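Local coordinates for chitin oligosaccharide binding protein NagB2 (PDB 7EHU) that binds short chitin oligosaccharides as a bacterial extracellular solute-binding protein, probably delivering them to a membrane transporter, at residues 30-35 against 64-69; 55-60 against 332-337. All blocks are in the same frame, centred on the assembly; numbering follows the deposited sequence.

Interaction 1. Residues 30-35 against 64-69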
ATOM      1  N   VAL A  30      16.372 -29.404  -2.529  1.00 19.93           N
ATOM      2  CA  VAL A  30      15.051 -28.808  -2.705  1.00 19.12           C
ATOM      3  C   VAL A  30      15.219 -27.424  -3.318  1.00 17.30           C
ATOM      4  O   VAL A  30      16.113 -26.667  -2.937  1.00 16.34           O
ATOM      5  CB  VAL A  30      14.289 -28.773  -1.358  1.00 21.23           C
ATOM      6  CG1 VAL A  30      14.989 -27.902  -0.340  1.00 22.30           C
ATOM      7  CG2 VAL A  30      12.876 -28.333  -1.551  1.00 22.04           C
ATOM      8  N   SER A  31      14.364 -27.099  -4.282  1.00 17.80           N
ATOM      9  CA  SER A  31      14.365 -25.794  -4.927  1.00 18.10           C
ATOM     10  C   SER A  31      13.057 -25.094  -4.604  1.00 17.43           C
ATOM     11  O   SER A  31      11.978 -25.676  -4.779  1.00 20.42           O
ATOM     12  CB  SER A  31      14.512 -25.927  -6.447  1.00 21.30           C
ATOM     13  OG  SER A  31      14.472 -24.652  -7.073  1.00 25.41           O
ATOM     14  N   LEU A  32      13.150 -23.852  -4.135  1.00 14.79           N
ATOM     15  CA  LEU A  32      11.976 -23.060  -3.783  1.00 14.33           C
ATOM     16  C   LEU A  32      12.018 -21.767  -4.582  1.00 14.57           C
ATOM     17  O   LEU A  32      13.062 -21.116  -4.661  1.00 17.52           O
ATOM     18  CB  LEU A  32      11.967 -22.731  -2.283  1.00 15.86           C
ATOM     19  CG  LEU A  32      11.836 -23.952  -1.358  1.00 18.29           C
ATOM     20  CD1 LEU A  32      13.206 -24.481  -0.987  1.00 20.20           C
ATOM     21  CD2 LEU A  32      11.051 -23.595  -0.113  1.00 19.35           C
ATOM     22  N   THR A  33      10.894 -21.393  -5.167  1.00 11.46           N
ATOM     23  CA  THR A  33      10.760 -20.089  -5.789  1.00 11.37           C
ATOM     24  C   THR A  33      10.244 -19.096  -4.762  1.00 10.48           C
ATOM     25  O   THR A  33       9.279 -19.368  -4.036  1.00 10.99           O
ATOM     26  CB  THR A  33       9.832 -20.160  -6.992  1.00 13.63           C
ATOM     27  OG1 THR A  33      10.405 -21.077  -7.936  1.00 16.65           O
ATOM     28  CG2 THR A  33       9.638 -18.771  -7.632  1.00 14.87           C
ATOM     29  N   LEU A  34      10.902 -17.945  -4.707  1.00 10.29           N
ATOM     30  CA  LEU A  34      10.559 -16.856  -3.801  1.00  9.85           C
ATOM     31  C   LEU A  34      10.152 -15.675  -4.676  1.00  9.27           C
ATOM     32  O   LEU A  34      11.005 -15.002  -5.269  1.00 10.31           O
ATOM     33  CB  LEU A  34      11.743 -16.526  -2.895  1.00 10.69           C
ATOM     34  CG  LEU A  34      11.441 -15.695  -1.653  1.00 10.90           C
ATOM     35  CD1 LEU A  34      12.696 -15.590  -0.784  1.00 12.99           C
ATOM     36  CD2 LEU A  34      10.907 -14.295  -1.985  1.00 11.12           C
ATOM     37  N   ARG A  35       8.840 -15.465  -4.782  1.00  8.79           N
ATOM     38  CA  ARG A  35       8.258 -14.371  -5.544  1.00  8.79           C
ATOM     39  C   ARG A  35       8.260 -13.099  -4.711  1.00  8.24           C
ATOM     40  O   ARG A  35       7.659 -13.057  -3.633  1.00  8.45           O
ATOM     41  CB  ARG A  35       6.830 -14.744  -5.944  1.00  9.20           C
ATOM     42  CG  ARG A  35       5.998 -13.620  -6.555  1.00  8.80           C
ATOM     43  CD  ARG A  35       6.410 -13.223  -7.976  1.00  8.75           C
ATOM     44  NE  ARG A  35       6.570 -14.397  -8.806  1.00  9.20           N
ATOM     45  CZ  ARG A  35       5.587 -15.200  -9.211  1.00  8.95           C
ATOM     46  NH1 ARG A  35       4.335 -14.929  -8.876  1.00  9.31           N
ATOM     47  NH2 ARG A  35       5.856 -16.298  -9.905  1.00  9.68           N
ATOM     48  N   ALA A  64      18.972 -26.728   0.212  1.00 18.44           N
ATOM     49  CA  ALA A  64      17.906 -25.824  -0.186  1.00 17.75           C
ATOM     50  C   ALA A  64      18.461 -24.669  -1.013  1.00 18.59           C
ATOM     51  O   ALA A  64      19.417 -24.001  -0.602  1.00 20.05           O
ATOM     52  CB  ALA A  64      17.209 -25.280   1.062  1.00 18.20           C
ATOM     53  N   THR A  65      17.860 -24.447  -2.183  1.00 18.39           N
ATOM     54  CA  THR A  65      18.198 -23.340  -3.074  1.00 19.00           C
ATOM     55  C   THR A  65      16.931 -22.535  -3.317  1.00 17.28           C
ATOM     56  O   THR A  65      15.883 -23.108  -3.634  1.00 18.92           O
ATOM     57  CB  THR A  65      18.730 -23.872  -4.414  1.00 21.90           C
ATOM     58  OG1 THR A  65      20.013 -24.470  -4.208  1.00 24.67           O
ATOM     59  CG2 THR A  65      18.883 -22.752  -5.452  1.00 23.80           C
ATOM     60  N   PHE A  66      17.017 -21.223  -3.140  1.00 15.84           N
ATOM     61  CA  PHE A  66      15.899 -20.331  -3.399  1.00 15.54           C
ATOM     62  C   PHE A  66      16.110 -19.667  -4.755  1.00 15.63           C
ATOM     63  O   PHE A  66      17.198 -19.151  -5.044  1.00 18.58           O
ATOM     64  CB  PHE A  66      15.763 -19.265  -2.309  1.00 15.52           C
ATOM     65  CG  PHE A  66      15.390 -19.820  -0.950  1.00 15.45           C
ATOM     66  CD1 PHE A  66      16.357 -20.356  -0.132  1.00 15.84           C
ATOM     67  CD2 PHE A  66      14.082 -19.827  -0.503  1.00 16.98           C
ATOM     68  CE1 PHE A  66      16.041 -20.877   1.114  1.00 16.76           C
ATOM     69  CE2 PHE A  66      13.750 -20.346   0.749  1.00 17.40           C
ATOM     70  CZ  PHE A  66      14.738 -20.881   1.554  1.00 16.30           C
ATOM     71  N   LYS A  67      15.090 -19.710  -5.592  1.00 13.56           N
ATOM     72  CA  LYS A  67      15.132 -19.057  -6.889  1.00 16.23           C
ATOM     73  C   LYS A  67      14.248 -17.778  -6.762  1.00 13.31           C
ATOM     74  O   LYS A  67      13.029 -17.852  -6.647  1.00 13.92           O
ATOM     75  CB  LYS A  67      14.999 -19.995  -8.090  1.00 22.00           C
ATOM     76  CG  LYS A  67      15.256 -19.058  -9.251  1.00 27.80           C
ATOM     77  CD  LYS A  67      13.940 -18.482  -9.632  1.00 32.45           C
ATOM     78  CE  LYS A  67      13.940 -17.633 -10.837  1.00 34.87           C
ATOM     79  NZ  LYS A  67      12.776 -16.933 -11.385  1.00 35.89           N
ATOM     80  N   LEU A  68      14.892 -16.607  -6.686  1.00 12.36           N
ATOM     81  CA  LEU A  68      14.165 -15.353  -6.535  1.00 12.66           C
ATOM     82  C   LEU A  68      13.525 -14.982  -7.866  1.00 12.75           C
ATOM     83  O   LEU A  68      14.164 -15.060  -8.917  1.00 15.22           O
ATOM     84  CB  LEU A  68      15.069 -14.227  -6.032  1.00 14.39           C
ATOM     85  CG  LEU A  68      15.092 -14.063  -4.501  1.00 17.56           C
ATOM     86  CD1 LEU A  68      15.497 -15.335  -3.805  1.00 19.44           C
ATOM     87  CD2 LEU A  68      15.977 -12.871  -4.082  1.00 19.03           C
ATOM     88  N   ASP A  69      12.247 -14.640  -7.832  1.00 10.38           N
ATOM     89  CA  ASP A  69      11.501 -14.255  -9.026  1.00 10.70           C
ATOM     90  C   ASP A  69      10.905 -12.883  -8.733  1.00 10.08           C
ATOM     91  O   ASP A  69       9.848 -12.781  -8.097  1.00 10.14           O
ATOM     92  CB  ASP A  69      10.418 -15.271  -9.344  1.00 11.57           C
ATOM     93  CG  ASP A  69       9.777 -15.010 -10.674  1.00 12.83           C
ATOM     94  OD1 ASP A  69      10.530 -14.806 -11.644  1.00 15.72           O
ATOM     95  OD2 ASP A  69       8.533 -14.931 -10.744  1.00 12.33           O
TER
HETATM   96  O   HOH W   1      19.202 -27.066  -4.138  1.00 25.33           O
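V30 to R35 run beside A64 to D69 as parallel neighbours, the two strands of a beta-alpha-beta unit joined through helix 44-60 in this periplasmic-binding-protein fold. Five backbone bonds stitch them together through V30, L32 and L34: T65 N reaches V30 O, K67 N meets L32 O at 2.6 Å, D69 N reaches L34 O, and L32 N and L34 N give to T65 O and K67 O. CA-H groups add weaker contacts, such as F66 CA to L32 O at 3.2 Å.

Apolar residues fill the face carrying V30, L32, L34, A64, F66 and L68, which helices 44-60 and 326-339 cover. V30 CG1 lies 3.7 Å from the small A64 CB. L32 CB approaches the F66 ring obliquely at CD2, 4.0 Å away, and L34 and L68 lie side by side, CB to CD1.

On the other face S31, T65 and K67 are exposed, which suits polar side chains. R35 sets CG anti to the backbone N and bends at chi2 (72°) and chi3, bringing its guanidinium beside the D69 carboxylate. R35 also pairs with E84, and D69 with K80. An alanine in place of R35 would probably leave D69 OD2 without its guanidinium partner and E84 without this charge mate. Within its own strand, K67 NZ reaches D69 OD1 at 3.1 Å. The salt bridge runs from R35 NE to the anti side of D69 OD2, 2.8 Å away with an N-H...O angle of 140°, and R35 NH2 adds a weak bond to D69 OD2 at 3.1 Å.

Interaction 2. Residues 55-60 against 332-337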
ATOM      1  N   LYS A  55      20.537 -15.961   1.640  1.00 13.39           N
ATOM      2  CA  LYS A  55      21.869 -16.557   1.738  1.00 15.18           C
ATOM      3  C   LYS A  55      22.075 -17.191   3.113  1.00 15.05           C
ATOM      4  O   LYS A  55      22.623 -18.300   3.222  1.00 15.94           O
ATOM      5  CB  LYS A  55      22.920 -15.485   1.430  1.00 19.66           C
ATOM      6  CG  LYS A  55      24.377 -15.949   1.405  1.00 26.05           C
ATOM      7  CD  LYS A  55      25.341 -14.783   1.143  1.00 31.44           C
ATOM      8  CE  LYS A  55      26.579 -14.813   2.058  1.00 34.12           C
ATOM      9  NZ  LYS A  55      27.356 -13.532   2.019  1.00 35.04           N
ATOM     10  N   LYS A  56      21.624 -16.520   4.179  1.00 15.18           N
ATOM     11  CA  LYS A  56      21.728 -17.101   5.517  1.00 14.94           C
ATOM     12  C   LYS A  56      20.915 -18.380   5.627  1.00 14.53           C
ATOM     13  O   LYS A  56      21.353 -19.354   6.239  1.00 16.01           O
ATOM     14  CB  LYS A  56      21.243 -16.087   6.553  1.00 15.86           C
ATOM     15  CG  LYS A  56      21.384 -16.548   7.993  1.00 17.68           C
ATOM     16  CD  LYS A  56      20.828 -15.497   8.949  1.00 20.31           C
ATOM     17  CE  LYS A  56      20.771 -16.009  10.390  1.00 23.93           C
ATOM     18  NZ  LYS A  56      19.945 -15.133  11.274  1.00 26.81           N
ATOM     19  N   THR A  57      19.712 -18.376   5.064  1.00 13.95           N
ATOM     20  CA  THR A  57      18.855 -19.551   5.120  1.00 13.99           C
ATOM     21  C   THR A  57      19.455 -20.720   4.353  1.00 14.30           C
ATOM     22  O   THR A  57      19.395 -21.863   4.815  1.00 15.00           O
ATOM     23  CB  THR A  57      17.469 -19.162   4.605  1.00 13.74           C
ATOM     24  OG1 THR A  57      16.989 -18.027   5.352  1.00 13.52           O
ATOM     25  CG2 THR A  57      16.476 -20.304   4.726  1.00 13.95           C
ATOM     26  N   GLU A  58      20.024 -20.451   3.176  1.00 14.39           N
ATOM     27  CA  GLU A  58      20.686 -21.500   2.406  1.00 15.18           C
ATOM     28  C   GLU A  58      21.858 -22.111   3.172  1.00 16.19           C
ATOM     29  O   GLU A  58      22.122 -23.317   3.066  1.00 17.51           O
ATOM     30  CB  GLU A  58      21.137 -20.932   1.057  1.00 14.75           C
ATOM     31  CG  GLU A  58      19.949 -20.682   0.117  1.00 14.30           C
ATOM     32  CD  GLU A  58      20.309 -19.984  -1.179  1.00 15.80           C
ATOM     33  OE1 GLU A  58      21.421 -19.434  -1.294  1.00 18.30           O
ATOM     34  OE2 GLU A  58      19.472 -20.006  -2.103  1.00 15.73           O
ATOM     35  N   ALA A  59      22.596 -21.295   3.926  1.00 17.23           N
ATOM     36  CA  ALA A  59      23.697 -21.836   4.721  1.00 18.09           C
ATOM     37  C   ALA A  59      23.178 -22.719   5.850  1.00 19.01           C
ATOM     38  O   ALA A  59      23.825 -23.700   6.234  1.00 20.75           O
ATOM     39  CB  ALA A  59      24.532 -20.682   5.289  1.00 19.35           C
ATOM     40  N   GLU A  60      22.004 -22.393   6.382  1.00 19.15           N
ATOM     41  CA  GLU A  60      21.438 -23.121   7.506  1.00 19.69           C
ATOM     42  C   GLU A  60      20.752 -24.411   7.083  1.00 19.67           C
ATOM     43  O   GLU A  60      20.667 -25.350   7.878  1.00 20.82           O
ATOM     44  CB  GLU A  60      20.430 -22.210   8.211  1.00 22.09           C
ATOM     45  CG  GLU A  60      19.877 -22.750   9.502  1.00 26.18           C
ATOM     46  CD  GLU A  60      18.764 -21.895  10.046  1.00 28.92           C
ATOM     47  OE1 GLU A  60      17.778 -22.473  10.552  1.00 31.06           O
ATOM     48  OE2 GLU A  60      18.869 -20.656   9.926  1.00 28.85           O
ATOM     49  N   VAL A 332      11.149 -23.415   4.273  1.00 11.94           N
ATOM     50  CA  VAL A 332      10.241 -22.296   4.477  1.00 12.51           C
ATOM     51  C   VAL A 332      10.282 -21.839   5.925  1.00 12.00           C
ATOM     52  O   VAL A 332      10.306 -20.636   6.203  1.00 11.53           O
ATOM     53  CB  VAL A 332       8.814 -22.684   4.031  1.00 13.53           C
ATOM     54  CG1 VAL A 332       7.775 -21.751   4.648  1.00 14.00           C
ATOM     55  CG2 VAL A 332       8.690 -22.691   2.522  1.00 15.11           C
ATOM     56  N   LYS A 333      10.280 -22.782   6.864  1.00 11.43           N
ATOM     57  CA  LYS A 333      10.337 -22.398   8.269  1.00 12.39           C
ATOM     58  C   LYS A 333      11.624 -21.641   8.569  1.00 11.14           C
ATOM     59  O   LYS A 333      11.614 -20.668   9.327  1.00 11.94           O
ATOM     60  CB  LYS A 333      10.239 -23.636   9.155  1.00 15.82           C
ATOM     61  CG  LYS A 333       8.866 -24.283   9.185  1.00 19.99           C
ATOM     62  CD  LYS A 333       8.701 -25.210  10.399  1.00 24.01           C
ATOM     63  CE  LYS A 333       8.090 -26.557  10.053  1.00 27.54           C
ATOM     64  NZ  LYS A 333       8.329 -27.538  11.153  1.00 29.06           N
ATOM     65  N   ALA A 334      12.743 -22.083   7.997  1.00 11.81           N
ATOM     66  CA  ALA A 334      14.013 -21.393   8.206  1.00 11.98           C
ATOM     67  C   ALA A 334      13.979 -19.986   7.625  1.00 11.44           C
ATOM     68  O   ALA A 334      14.517 -19.045   8.222  1.00 11.97           O
ATOM     69  CB  ALA A 334      15.172 -22.208   7.619  1.00 13.15           C
ATOM     70  N   PHE A 335      13.349 -19.826   6.463  1.00 11.12           N
ATOM     71  CA  PHE A 335      13.215 -18.500   5.885  1.00 10.66           C
ATOM     72  C   PHE A 335      12.402 -17.591   6.807  1.00  9.96           C
ATOM     73  O   PHE A 335      12.788 -16.442   7.062  1.00  9.93           O
ATOM     74  CB  PHE A 335      12.542 -18.569   4.510  1.00 11.30           C
ATOM     75  CG  PHE A 335      12.192 -17.208   3.968  1.00 10.59           C
ATOM     76  CD1 PHE A 335      13.174 -16.392   3.422  1.00 11.31           C
ATOM     77  CD2 PHE A 335      10.910 -16.714   4.071  1.00 11.18           C
ATOM     78  CE1 PHE A 335      12.879 -15.132   2.965  1.00 11.57           C
ATOM     79  CE2 PHE A 335      10.607 -15.436   3.607  1.00 11.48           C
ATOM     80  CZ  PHE A 335      11.596 -14.641   3.071  1.00 12.28           C
ATOM     81  N   ILE A 336      11.273 -18.090   7.322  1.00  9.54           N
ATOM     82  CA  ILE A 336      10.454 -17.286   8.231  1.00 10.02           C
ATOM     83  C   ILE A 336      11.280 -16.877   9.449  1.00  9.84           C
ATOM     84  O   ILE A 336      11.281 -15.713   9.869  1.00 10.21           O
ATOM     85  CB  ILE A 336       9.160 -18.031   8.615  1.00  9.51           C
ATOM     86  CG1 ILE A 336       8.249 -18.207   7.393  1.00 10.20           C
ATOM     87  CG2 ILE A 336       8.417 -17.330   9.757  1.00 10.02           C
ATOM     88  CD1 ILE A 336       7.160 -19.206   7.600  1.00 10.93           C
ATOM     89  N   LYS A 337      12.009 -17.843  10.013  1.00 11.05           N
ATOM     90  CA  LYS A 337      12.848 -17.592  11.177  1.00 11.13           C
ATOM     91  C   LYS A 337      13.858 -16.489  10.915  1.00 11.34           C
ATOM     92  O   LYS A 337      14.149 -15.669  11.805  1.00 12.10           O
ATOM     93  CB  LYS A 337      13.570 -18.886  11.557  1.00 13.08           C
ATOM     94  CG  LYS A 337      14.559 -18.737  12.709  1.00 15.52           C
ATOM     95  CD  LYS A 337      15.440 -19.972  12.923  1.00 17.80           C
ATOM     96  CE  LYS A 337      16.356 -20.221  11.767  1.00 21.38           C
ATOM     97  NZ  LYS A 337      17.705 -19.588  11.959  1.00 23.29           N
TER
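T57 and E60, one turn apart on the last part of helix 44-60, face A334, F335 and K337 of helix 326-339. The segment axes approach to 9.2 Å and cross at 135°, and the two helices meet through a small apolar patch beside a charged pair.

T57 and A334 are both short, so the helices can come close here. T57 turns its methyl to the partner helix: CG2 stands anti to the backbone N and meets A334 CB at 3.7 Å and F335 N at 3.6 Å. Threonine suits this buried place because its other branch, OG1, is hydrogen-bonded to V53 O in the preceding turn and to N338 ND2. A334 offers only a methyl, which lets T57 come close.

K337 can be followed outward from CB. Its CG lies anti to the backbone N (chi1 176°), and the first half of the chain runs extended. CD only skirts the carboxylate, 4.2 Å from E60 OE1. Bends at the third and fourth torsions then bring the end round: CE is crowded against both carboxylate oxygens, so closely that its exact position is doubtful, and NZ reaches E60 OE2 at 2.6 Å, a salt bridge on the syn side, 32° out of the carboxylate plane. E60 comes to it tip to tip on an extended chain, long enough to span the gap, and OE2 also accepts a hydrogen bond from N338 ND2.

Helix 326-339 is flanked by other elements as well: F335 and V332 pack on F320 of strand 309-320, F335 touches L34 of strand 30-36, and K337 rests on L121 of helix 115-121.

Overall arrangement
From the N terminus, the chain lays down strand 30-36, passes through helix 44-60 and returns as strand 64-70, so interaction 1 closes a short loop of 28 intervening residues. Interaction 2 closes a far longer one: it starts on the helix inside that first loop and ends on helix 326-339, with 271 residues in between. The two loops therefore cross rather than nest. Their centres lie 11 Å apart, and they touch directly, with F66 CZ packing on T57 CG2, L32 CD2 on V332 CG2, and F66 N probably hydrogen-bonded to E58 OE2. Together they tie an early beta-alpha-beta unit to a helix from late in the sequence.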